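Local structure of CT296 (3QH6) at residues 5-10 with 78-83; 14-19 with 84-89; 59-62 with 67-70. The protein is of unknown function but structurally resembles Fe(II) 2-oxoglutarate-dependent enzymes, which would be consistent with an iron-related role. One frame throughout, in Å; residues are numbered along the deposited sequence.

Contacts 1 and 2 are neighbouring parts of one interface, their centres 9 Å apart: the N-terminal chain and helix 9-18 pack against helix 77-85. They join through packing of Leu7 CD1 on Leu84 CG (4.0 Å) and through a probable hydrogen bond from Arg87 N to Ala82 O (3.0 Å). Contact 3 is separate, with its centre about 21 Å from that of contact 1 and about 23 Å from that of contact 2; it lies across the chain's centre from contact 2. Helices 66-75 and 77-85 follow each other in sequence, linking the two regions. All three are structural packing around the antiparallel sheet, and none includes a metal or ligand.

Contact 1: residues 5-10 with 78-83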
ATOM      1  N   ALA A   5     -15.442  -2.369   3.202  1.00 18.62           N
ATOM      2  CA  ALA A   5     -14.452  -3.339   3.680  1.00 19.42           C
ATOM      3  C   ALA A   5     -14.255  -3.153   5.197  1.00 25.54           C
ATOM      4  O   ALA A   5     -14.152  -2.030   5.695  1.00 25.98           O
ATOM      5  CB  ALA A   5     -13.133  -3.130   2.938  1.00 25.02           C
ATOM      6  N   VAL A   6     -14.223  -4.250   5.935  1.00 20.26           N
ATOM      7  CA  VAL A   6     -14.108  -4.183   7.387  1.00 22.59           C
ATOM      8  C   VAL A   6     -13.107  -5.230   7.865  1.00 22.61           C
ATOM      9  O   VAL A   6     -13.175  -6.377   7.449  1.00 19.21           O
ATOM     10  CB  VAL A   6     -15.492  -4.432   8.000  1.00 36.75           C
ATOM     11  CG1 VAL A   6     -15.428  -4.649   9.459  1.00 32.02           C
ATOM     12  CG2 VAL A   6     -16.407  -3.240   7.691  1.00 41.12           C
ATOM     13  N   LEU A   7     -12.149  -4.828   8.693  1.00 16.94           N
ATOM     14  CA  LEU A   7     -11.212  -5.792   9.283  1.00 17.16           C
ATOM     15  C   LEU A   7     -11.906  -6.757  10.230  1.00 20.17           C
ATOM     16  O   LEU A   7     -12.773  -6.362  10.996  1.00 23.84           O
ATOM     17  CB  LEU A   7     -10.143  -5.044  10.089  1.00 23.87           C
ATOM     18  CG  LEU A   7      -9.035  -4.408   9.267  1.00 34.98           C
ATOM     19  CD1 LEU A   7      -8.160  -3.483  10.168  1.00 27.53           C
ATOM     20  CD2 LEU A   7      -8.203  -5.500   8.620  1.00 29.19           C
ATOM     21  N   HIS A   8     -11.507  -8.025  10.189  1.00 21.06           N
ATOM     22  CA  HIS A   8     -12.014  -9.013  11.137  1.00 21.35           C
ATOM     23  C   HIS A   8     -10.935  -9.216  12.228  1.00 22.40           C
ATOM     24  O   HIS A   8      -9.731  -9.068  11.979  1.00 22.48           O
ATOM     25  CB  HIS A   8     -12.297 -10.323  10.404  1.00 23.07           C
ATOM     26  CG  HIS A   8     -13.020 -11.333  11.226  1.00 27.50           C
ATOM     27  ND1 HIS A   8     -12.368 -12.296  11.969  1.00 25.80           N
ATOM     28  CD2 HIS A   8     -14.346 -11.568  11.391  1.00 24.75           C
ATOM     29  CE1 HIS A   8     -13.258 -13.060  12.583  1.00 29.15           C
ATOM     30  NE2 HIS A   8     -14.468 -12.646  12.236  1.00 28.86           N
ATOM     31  N   LEU A   9     -11.368  -9.566  13.434  1.00 19.61           N
ATOM     32  CA  LEU A   9     -10.439  -9.909  14.518  1.00 21.00           C
ATOM     33  C   LEU A   9      -9.321 -10.869  14.075  1.00 21.94           C
ATOM     34  O   LEU A   9      -8.168 -10.785  14.538  1.00 21.58           O
ATOM     35  CB  LEU A   9     -11.232 -10.513  15.671  1.00 21.12           C
ATOM     36  CG  LEU A   9     -10.397 -10.961  16.867  1.00 35.25           C
ATOM     37  CD1 LEU A   9      -9.576  -9.777  17.360  1.00 33.79           C
ATOM     38  CD2 LEU A   9     -11.299 -11.528  17.955  1.00 40.61           C
ATOM     39  N   GLU A  10      -9.605 -11.755  13.132  1.00 19.49           N
ATOM     40  CA  GLU A  10      -8.565 -12.712  12.738  1.00 17.84           C
ATOM     41  C   GLU A  10      -7.527 -12.096  11.823  1.00 18.07           C
ATOM     42  O   GLU A  10      -6.384 -12.589  11.743  1.00 17.50           O
ATOM     43  CB  GLU A  10      -9.180 -13.936  12.048  1.00 19.35           C
ATOM     44  CG  GLU A  10      -9.973 -14.866  12.969  1.00 19.47           C
ATOM     45  CD  GLU A  10      -9.138 -15.474  14.111  1.00 31.28           C
ATOM     46  OE1 GLU A  10      -7.915 -15.687  13.941  1.00 27.04           O
ATOM     47  OE2 GLU A  10      -9.717 -15.744  15.182  1.00 26.10           O
ATOM     48  N   ASP A  78      -5.434   4.612   5.535  1.00 17.16           N
ATOM     49  CA  ASP A  78      -4.952   5.257   6.767  1.00 23.24           C
ATOM     50  C   ASP A  78      -5.675   4.749   8.010  1.00 29.16           C
ATOM     51  O   ASP A  78      -5.044   4.520   9.054  1.00 22.85           O
ATOM     52  CB  ASP A  78      -5.018   6.799   6.715  1.00 31.68           C
ATOM     53  CG  ASP A  78      -6.310   7.348   6.081  1.00 41.13           C
ATOM     54  OD1 ASP A  78      -7.267   6.579   5.780  1.00 34.46           O
ATOM     55  OD2 ASP A  78      -6.360   8.598   5.891  1.00 37.93           O
ATOM     56  N   HIS A  79      -6.989   4.570   7.906  1.00 20.08           N
ATOM     57  CA  HIS A  79      -7.761   4.096   9.045  1.00 19.42           C
ATOM     58  C   HIS A  79      -7.478   2.609   9.285  1.00 21.43           C
ATOM     59  O   HIS A  79      -7.390   2.176  10.424  1.00 20.39           O
ATOM     60  CB  HIS A  79      -9.272   4.379   8.842  1.00 23.31           C
ATOM     61  CG  HIS A  79      -9.613   5.834   8.938  1.00 30.75           C
ATOM     62  ND1 HIS A  79      -9.589   6.685   7.849  1.00 48.90           N
ATOM     63  CD2 HIS A  79      -9.961   6.599  10.001  1.00 43.31           C
ATOM     64  CE1 HIS A  79      -9.912   7.906   8.238  1.00 43.79           C
ATOM     65  NE2 HIS A  79     -10.141   7.883   9.538  1.00 40.79           N
ATOM     66  N   LEU A  80      -7.281   1.840   8.218  1.00 17.14           N
ATOM     67  CA  LEU A  80      -6.983   0.405   8.368  1.00 15.49           C
ATOM     68  C   LEU A  80      -5.611   0.177   8.987  1.00 20.92           C
ATOM     69  O   LEU A  80      -5.437  -0.683   9.866  1.00 21.78           O
ATOM     70  CB  LEU A  80      -7.066  -0.303   7.026  1.00 14.94           C
ATOM     71  CG  LEU A  80      -8.486  -0.325   6.434  1.00 19.63           C
ATOM     72  CD1 LEU A  80      -8.394  -0.782   4.985  1.00 20.02           C
ATOM     73  CD2 LEU A  80      -9.429  -1.222   7.291  1.00 21.90           C
ATOM     74  N   ALA A  81      -4.638   0.963   8.547  1.00 14.83           N
ATOM     75  CA  ALA A  81      -3.281   0.896   9.126  1.00 18.94           C
ATOM     76  C   ALA A  81      -3.295   1.265  10.611  1.00 27.24           C
ATOM     77  O   ALA A  81      -2.633   0.618  11.434  1.00 21.43           O
ATOM     78  CB  ALA A  81      -2.349   1.842   8.365  1.00 18.30           C
ATOM     79  N   ALA A  82      -4.063   2.287  10.976  1.00 21.14           N
ATOM     80  CA  ALA A  82      -4.089   2.720  12.367  1.00 21.07           C
ATOM     81  C   ALA A  82      -4.732   1.626  13.193  1.00 23.07           C
ATOM     82  O   ALA A  82      -4.307   1.340  14.307  1.00 23.57           O
ATOM     83  CB  ALA A  82      -4.884   4.038  12.508  1.00 18.01           C
ATOM     84  N   GLU A  83      -5.780   1.005  12.647  1.00 19.44           N
ATOM     85  CA  GLU A  83      -6.481  -0.064  13.373  1.00 23.96           C
ATOM     86  C   GLU A  83      -5.580  -1.290  13.655  1.00 26.72           C
ATOM     87  O   GLU A  83      -5.572  -1.835  14.757  1.00 22.86           O
ATOM     88  CB  GLU A  83      -7.739  -0.504  12.577  1.00 23.07           C
ATOM     89  CG  GLU A  83      -8.609  -1.476  13.326  1.00 34.66           C
ATOM     90  CD  GLU A  83      -9.987  -1.635  12.694  1.00 48.16           C
ATOM     91  OE1 GLU A  83     -10.232  -1.017  11.622  1.00 39.46           O
ATOM     92  OE2 GLU A  83     -10.815  -2.379  13.277  1.00 43.55           O
TER
HETATM   93  O   HOH W   1     -12.359  -2.256   9.835  1.00 26.90           O
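Leu7 CD1 rests over one face of the Glu83 carboxylate, 3.5 Å from Glu83 OE1 and 3.6 Å from Glu83 CD, so a methyl group rather than a donor meets the flat group there. At the oxygen itself a water donates to Glu83 OE1 (3.0 Å) from a position tilted out of the carboxylate plane, and the same water accepts from Leu7 N (2.8 Å), tying the loop backbone to the helix. The other oxygen, OE2, forms a salt bridge with Lys12, so the carboxylate is gripped at both ends and its rotation should be restricted. Glu83 reaches this place with CG anti to the backbone N (chi1 -173°) and an extended chain whose CB and CG also touch Leu7 CD1. The second flat group is the imidazole of His8, which has Glu10 CA at its edge; Glu10 N donates to His8 ND1 (3.0 Å, 166°) from 24° out of the ring plane. This is a capping bond to His8, the N-cap residue just before helix 9-18. The apolar half of the contact is Leu7 against Leu80: CD2 of Leu80 meets Leu7 CG at 3.8 Å, one branched side chain crossing the other at a slant. Leu80 is buried. Helix 77-85 meets strand 125-128 through Leu80 and Ala81 on Phe127, and takes Leu7 of the N-terminal chain alongside Leu80 and Glu83, just ahead of helix 9-18.

Contact 2: residues 14-19 with 84-89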
ATOM      1  N   TYR A  14      -3.609 -12.093  12.742  1.00 18.21           N
ATOM      2  CA  TYR A  14      -2.555 -12.491  11.806  1.00 18.27           C
ATOM      3  C   TYR A  14      -1.453 -11.411  11.801  1.00 20.67           C
ATOM      4  O   TYR A  14      -0.264 -11.725  11.866  1.00 21.01           O
ATOM      5  CB  TYR A  14      -3.124 -12.689  10.392  1.00 20.11           C
ATOM      6  CG  TYR A  14      -2.150 -13.383   9.453  1.00 22.07           C
ATOM      7  CD1 TYR A  14      -2.132 -14.767   9.352  1.00 21.16           C
ATOM      8  CD2 TYR A  14      -1.217 -12.657   8.709  1.00 20.42           C
ATOM      9  CE1 TYR A  14      -1.254 -15.411   8.520  1.00 23.21           C
ATOM     10  CE2 TYR A  14      -0.312 -13.308   7.866  1.00 26.99           C
ATOM     11  CZ  TYR A  14      -0.346 -14.686   7.779  1.00 28.91           C
ATOM     12  OH  TYR A  14       0.534 -15.363   6.961  1.00 27.50           O
ATOM     13  N   PHE A  15      -1.862 -10.142  11.747  1.00 20.52           N
ATOM     14  CA  PHE A  15      -0.893  -9.036  11.704  1.00 15.73           C
ATOM     15  C   PHE A  15      -0.080  -8.984  13.015  1.00 24.00           C
ATOM     16  O   PHE A  15       1.158  -8.739  13.027  1.00 18.23           O
ATOM     17  CB  PHE A  15      -1.639  -7.730  11.449  1.00 15.47           C
ATOM     18  CG  PHE A  15      -0.733  -6.536  11.399  1.00 18.44           C
ATOM     19  CD1 PHE A  15      -0.541  -5.769  12.513  1.00 19.48           C
ATOM     20  CD2 PHE A  15      -0.050  -6.222  10.238  1.00 21.62           C
ATOM     21  CE1 PHE A  15       0.322  -4.663  12.466  1.00 21.24           C
ATOM     22  CE2 PHE A  15       0.816  -5.124  10.185  1.00 25.82           C
ATOM     23  CZ  PHE A  15       1.004  -4.362  11.298  1.00 23.62           C
ATOM     24  N   GLN A  16      -0.759  -9.237  14.132  1.00 21.25           N
ATOM     25  CA  GLN A  16      -0.085  -9.273  15.439  1.00 26.15           C
ATOM     26  C   GLN A  16       0.951 -10.389  15.516  1.00 24.95           C
ATOM     27  O   GLN A  16       2.037 -10.239  16.096  1.00 23.00           O
ATOM     28  CB  GLN A  16      -1.132  -9.426  16.536  1.00 20.61           C
ATOM     29  CG  GLN A  16      -1.881  -8.103  16.762  1.00 22.62           C
ATOM     30  CD  GLN A  16      -3.283  -8.272  17.349  1.00 19.77           C
ATOM     31  OE1 GLN A  16      -4.084  -7.340  17.321  1.00 26.60           O
ATOM     32  NE2 GLN A  16      -3.564  -9.438  17.903  1.00 20.77           N
ATOM     33  N   ASN A  17       0.607 -11.531  14.931  1.00 24.26           N
ATOM     34  CA  ASN A  17       1.447 -12.699  15.030  1.00 23.59           C
ATOM     35  C   ASN A  17       2.661 -12.619  14.123  1.00 22.03           C
ATOM     36  O   ASN A  17       3.752 -13.032  14.515  1.00 26.42           O
ATOM     37  CB  ASN A  17       0.604 -13.937  14.717  1.00 22.30           C
ATOM     38  CG  ASN A  17       1.338 -15.205  14.951  1.00 39.55           C
ATOM     39  OD1 ASN A  17       1.328 -16.098  14.106  1.00 51.61           O
ATOM     40  ND2 ASN A  17       1.999 -15.302  16.105  1.00 42.09           N
ATOM     41  N   HIS A  18       2.489 -12.045  12.938  1.00 20.07           N
ATOM     42  CA  HIS A  18       3.507 -12.067  11.882  1.00 23.68           C
ATOM     43  C   HIS A  18       4.139 -10.718  11.573  1.00 22.68           C
ATOM     44  O   HIS A  18       5.237 -10.673  11.012  1.00 25.37           O
ATOM     45  CB  HIS A  18       2.902 -12.619  10.581  1.00 24.53           C
ATOM     46  CG  HIS A  18       2.398 -14.013  10.710  1.00 23.90           C
ATOM     47  ND1 HIS A  18       3.232 -15.111  10.671  1.00 38.33           N
ATOM     48  CD2 HIS A  18       1.156 -14.494  10.954  1.00 24.01           C
ATOM     49  CE1 HIS A  18       2.519 -16.210  10.846  1.00 33.18           C
ATOM     50  NE2 HIS A  18       1.257 -15.864  11.024  1.00 33.85           N
ATOM     51  N   GLY A  19       3.472  -9.628  11.941  1.00 18.92           N
ATOM     52  CA  GLY A  19       3.910  -8.281  11.559  1.00 17.42           C
ATOM     53  C   GLY A  19       3.584  -7.818  10.133  1.00 21.24           C
ATOM     54  O   GLY A  19       4.065  -6.796   9.675  1.00 23.66           O
ATOM     55  N   LEU A  84      -4.824  -1.704  12.649  1.00 16.69           N
ATOM     56  CA  LEU A  84      -3.905  -2.836  12.759  1.00 15.60           C
ATOM     57  C   LEU A  84      -2.779  -2.570  13.757  1.00 23.75           C
ATOM     58  O   LEU A  84      -2.329  -3.494  14.439  1.00 18.15           O
ATOM     59  CB  LEU A  84      -3.270  -3.149  11.400  1.00 19.36           C
ATOM     60  CG  LEU A  84      -4.205  -3.853  10.420  1.00 17.65           C
ATOM     61  CD1 LEU A  84      -3.683  -3.770   8.983  1.00 19.65           C
ATOM     62  CD2 LEU A  84      -4.447  -5.346  10.875  1.00 15.53           C
ATOM     63  N   THR A  85      -2.341  -1.306  13.827  1.00 20.23           N
ATOM     64  CA  THR A  85      -1.199  -0.934  14.656  1.00 17.92           C
ATOM     65  C   THR A  85      -1.604  -0.368  16.019  1.00 24.21           C
ATOM     66  O   THR A  85      -0.734  -0.025  16.826  1.00 19.72           O
ATOM     67  CB  THR A  85      -0.284   0.055  13.941  1.00 18.69           C
ATOM     68  OG1 THR A  85      -1.003   1.256  13.572  1.00 20.23           O
ATOM     69  CG2 THR A  85       0.279  -0.571  12.708  1.00 15.63           C
ATOM     70  N   HIS A  86      -2.903  -0.341  16.297  1.00 22.00           N
ATOM     71  CA  HIS A  86      -3.420   0.284  17.534  1.00 25.29           C
ATOM     72  C   HIS A  86      -2.945   1.711  17.756  1.00 31.11           C
ATOM     73  O   HIS A  86      -2.610   2.098  18.872  1.00 35.39           O
ATOM     74  CB  HIS A  86      -3.084  -0.558  18.765  1.00 30.90           C
ATOM     75  CG  HIS A  86      -3.814  -1.863  18.820  1.00 42.35           C
ATOM     76  ND1 HIS A  86      -3.945  -2.596  19.981  1.00 47.51           N
ATOM     77  CD2 HIS A  86      -4.453  -2.569  17.854  1.00 42.05           C
ATOM     78  CE1 HIS A  86      -4.627  -3.701  19.728  1.00 41.03           C
ATOM     79  NE2 HIS A  86      -4.948  -3.709  18.445  1.00 40.78           N
ATOM     80  N   ARG A  87      -2.962   2.502  16.689  1.00 26.63           N
ATOM     81  CA  ARG A  87      -2.636   3.917  16.736  1.00 21.70           C
ATOM     82  C   ARG A  87      -3.920   4.728  16.645  1.00 28.08           C
ATOM     83  O   ARG A  87      -4.870   4.284  16.002  1.00 26.34           O
ATOM     84  CB  ARG A  87      -1.740   4.280  15.548  1.00 26.96           C
ATOM     85  CG  ARG A  87      -0.345   3.683  15.626  1.00 36.65           C
ATOM     86  CD  ARG A  87       0.227   3.799  17.023  1.00 43.87           C
ATOM     87  NE  ARG A  87       1.684   3.677  17.029  1.00 47.76           N
ATOM     88  CZ  ARG A  87       2.385   3.064  17.978  1.00 65.65           C
ATOM     89  NH1 ARG A  87       1.766   2.494  19.005  1.00 72.74           N
ATOM     90  NH2 ARG A  87       3.708   3.013  17.897  1.00 73.79           N
ATOM     91  N   SER A  88      -3.957   5.896  17.290  1.00 32.66           N
ATOM     92  CA  SER A  88      -5.103   6.803  17.199  1.00 32.54           C
ATOM     93  C   SER A  88      -5.351   7.138  15.752  1.00 25.98           C
ATOM     94  O   SER A  88      -6.466   7.013  15.244  1.00 36.29           O
ATOM     95  CB  SER A  88      -4.834   8.118  17.941  1.00 27.79           C
ATOM     96  OG  SER A  88      -4.827   7.914  19.337  1.00 56.09           O
ATOM     97  N   ARG A  89      -4.298   7.607  15.102  1.00 30.74           N
ATOM     98  CA  ARG A  89      -4.395   8.009  13.714  1.00 22.41           C
ATOM     99  C   ARG A  89      -3.021   7.986  13.087  1.00 29.87           C
ATOM    100  O   ARG A  89      -2.014   8.161  13.761  1.00 26.79           O
ATOM    101  CB  ARG A  89      -5.034   9.394  13.597  1.00 34.76           C
ATOM    102  CG  ARG A  89      -4.251  10.517  14.228  1.00 39.34           C
TER
HETATM  103  O   HOH W   2      -3.951  -5.460  15.131  1.00 25.37           O
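Phe15 and Leu84 carry this contact. The Phe15 ring is thrown straight out from its helix, CG anti to the backbone N (chi1 180°), which lays one face under the backbone end of Leu84: Leu84 CB stands 4.1 Å from the ring centroid and 17° off the normal, a CH-pi contact displaced toward the rim. In Leu84, CG is instead anti to the carbonyl carbon, and the branch CD2 folds back to touch Phe15 CB at 3.7 Å. Beyond the ring, Thr85 CG2 approaches Phe15 CE1 and CZ obliquely, while the hydroxyl OG1 of Thr85 turns back into its own helix to bond Ala81 O. Gln16 extends past CG toward His86, amide and imidazole planes 87° apart, but Gln16 OE1 stays 3.9 Å from His86 NE2. His86 adopts positive phi in the Schellman motif that terminates helix 77-85. Nearby, Ile21 of strand 20-23 also packs on Phe15. A polar link is made by a water that donates to Gln16 OE1 (2.9 Å) and to Leu84 O (2.6 Å). The chemistry is therefore split: an aromatic-aliphatic core joins the two helix ends, and a bridging water ties a side-chain amide to a backbone carbonyl at its border.

Contact 3: residues 59-62 with 67-70; sequences ENVH and GVQM
Van der Waals packing joins the two segments, with His62 and Val68 at its centre. His62 CB presses on Val68 CB at 3.6 Å and on Val68 CG1 at 3.7 Å, while Val68 CG2 lies against the backbone of His62, 3.8 Å from His62 CA. Alongside, Val61 CG2 meets Val68 CG2 at 4.0 Å, the two side chains crossing at about a right angle. Both valines continue onto Ile146 of strand 145-151, and helix 29-42 supplies Leu39 against Val61 and Leu35 against Val68. The short 3-10 segment at 61-62 thus docks against the first turn of helix 66-75 above the antiparallel sheet, in a family placed in the cupin clan. Hydrogen bonding is directed at the sheet instead. The His62 ring stands with CG between the backbone N and the carbonyl carbon (chi1 71°), and its ND1 pairs with Asp95 OD2 of edge strand 91-98. The other carboxylate oxygen, OD1, takes Val61 N, and Asn60 OD1 accepts from Asp95 N.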
ATOM      1  N   GLU A  59       9.975   9.130  -6.147  1.00 25.60           N
ATOM      2  CA  GLU A  59       9.698   9.356  -4.727  1.00 27.96           C
ATOM      3  C   GLU A  59       8.589  10.396  -4.507  1.00 25.90           C
ATOM      4  O   GLU A  59       8.515  11.400  -5.208  1.00 25.51           O
ATOM      5  CB  GLU A  59      10.955   9.874  -4.023  1.00 28.05           C
ATOM      6  CG  GLU A  59      12.046   8.867  -3.859  1.00 37.43           C
ATOM      7  CD  GLU A  59      13.288   9.475  -3.238  1.00 43.59           C
ATOM      8  OE1 GLU A  59      13.745  10.514  -3.765  1.00 36.09           O
ATOM      9  OE2 GLU A  59      13.794   8.923  -2.229  1.00 43.53           O
ATOM     10  N   ASN A  60       7.740  10.144  -3.517  1.00 22.01           N
ATOM     11  CA  ASN A  60       6.677  11.063  -3.127  1.00 26.33           C
ATOM     12  C   ASN A  60       5.840  11.481  -4.321  1.00 30.41           C
ATOM     13  O   ASN A  60       5.609  12.669  -4.567  1.00 27.03           O
ATOM     14  CB  ASN A  60       7.275  12.255  -2.378  1.00 24.99           C
ATOM     15  CG  ASN A  60       7.999  11.817  -1.109  1.00 35.12           C
ATOM     16  OD1 ASN A  60       7.621  10.818  -0.482  1.00 30.55           O
ATOM     17  ND2 ASN A  60       9.058  12.540  -0.739  1.00 33.34           N
ATOM     18  N   VAL A  61       5.371  10.496  -5.072  1.00 22.09           N
ATOM     19  CA  VAL A  61       4.526  10.814  -6.232  1.00 24.88           C
ATOM     20  C   VAL A  61       3.140  11.355  -5.831  1.00 29.21           C
ATOM     21  O   VAL A  61       2.449  11.933  -6.663  1.00 24.71           O
ATOM     22  CB  VAL A  61       4.395   9.615  -7.190  1.00 25.42           C
ATOM     23  CG1 VAL A  61       5.773   9.276  -7.772  1.00 31.43           C
ATOM     24  CG2 VAL A  61       3.774   8.403  -6.483  1.00 30.70           C
ATOM     25  N   HIS A  62       2.745  11.215  -4.563  1.00 26.45           N
ATOM     26  CA  HIS A  62       1.502  11.842  -4.126  1.00 22.24           C
ATOM     27  C   HIS A  62       1.571  13.361  -4.199  1.00 26.42           C
ATOM     28  O   HIS A  62       0.531  14.021  -4.252  1.00 27.88           O
ATOM     29  CB  HIS A  62       1.071  11.436  -2.727  1.00 23.27           C
ATOM     30  CG  HIS A  62       1.923  11.995  -1.633  1.00 26.00           C
ATOM     31  ND1 HIS A  62       3.155  11.461  -1.301  1.00 28.39           N
ATOM     32  CD2 HIS A  62       1.718  13.023  -0.780  1.00 34.25           C
ATOM     33  CE1 HIS A  62       3.670  12.144  -0.295  1.00 35.60           C
ATOM     34  NE2 HIS A  62       2.825  13.108   0.029  1.00 39.31           N
ATOM     35  N   GLY A  67      -4.287  10.980  -7.429  1.00 22.16           N
ATOM     36  CA  GLY A  67      -4.738   9.598  -7.347  1.00 25.97           C
ATOM     37  C   GLY A  67      -4.174   8.836  -6.156  1.00 21.32           C
ATOM     38  O   GLY A  67      -4.814   7.897  -5.685  1.00 21.36           O
ATOM     39  N   VAL A  68      -3.009   9.236  -5.651  1.00 22.40           N
ATOM     40  CA  VAL A  68      -2.429   8.511  -4.528  1.00 30.80           C
ATOM     41  C   VAL A  68      -3.246   8.762  -3.291  1.00 24.70           C
ATOM     42  O   VAL A  68      -3.708   7.834  -2.675  1.00 19.96           O
ATOM     43  CB  VAL A  68      -0.971   8.906  -4.229  1.00 26.50           C
ATOM     44  CG1 VAL A  68      -0.455   8.055  -3.039  1.00 21.53           C
ATOM     45  CG2 VAL A  68      -0.131   8.721  -5.468  1.00 24.21           C
ATOM     46  N   GLN A  69      -3.449  10.023  -2.916  1.00 20.93           N
ATOM     47  CA  GLN A  69      -4.189  10.250  -1.685  1.00 20.09           C
ATOM     48  C   GLN A  69      -5.620   9.826  -1.893  1.00 18.44           C
ATOM     49  O   GLN A  69      -6.292   9.520  -0.951  1.00 19.53           O
ATOM     50  CB  GLN A  69      -4.138  11.719  -1.220  1.00 24.80           C
ATOM     51  CG  GLN A  69      -2.816  12.129  -0.529  1.00 28.69           C
ATOM     52  CD  GLN A  69      -2.730  11.715   0.955  1.00 26.57           C
ATOM     53  OE1 GLN A  69      -3.291  10.696   1.386  1.00 31.93           O
ATOM     54  NE2 GLN A  69      -1.989  12.499   1.732  1.00 24.92           N
ATOM     55  N   MET A  70      -6.119   9.885  -3.120  1.00 16.61           N
ATOM     56  CA  MET A  70      -7.522   9.485  -3.356  1.00 17.02           C
ATOM     57  C   MET A  70      -7.709   8.006  -3.054  1.00 22.87           C
ATOM     58  O   MET A  70      -8.690   7.616  -2.437  1.00 24.39           O
ATOM     59  CB  MET A  70      -7.959   9.802  -4.770  1.00 21.84           C
ATOM     60  CG  MET A  70      -8.317  11.274  -4.940  1.00 24.93           C
ATOM     61  SD  MET A  70      -8.546  11.643  -6.671  1.00 28.62           S
ATOM     62  CE  MET A  70     -10.079  10.722  -6.974  1.00 30.70           C
TER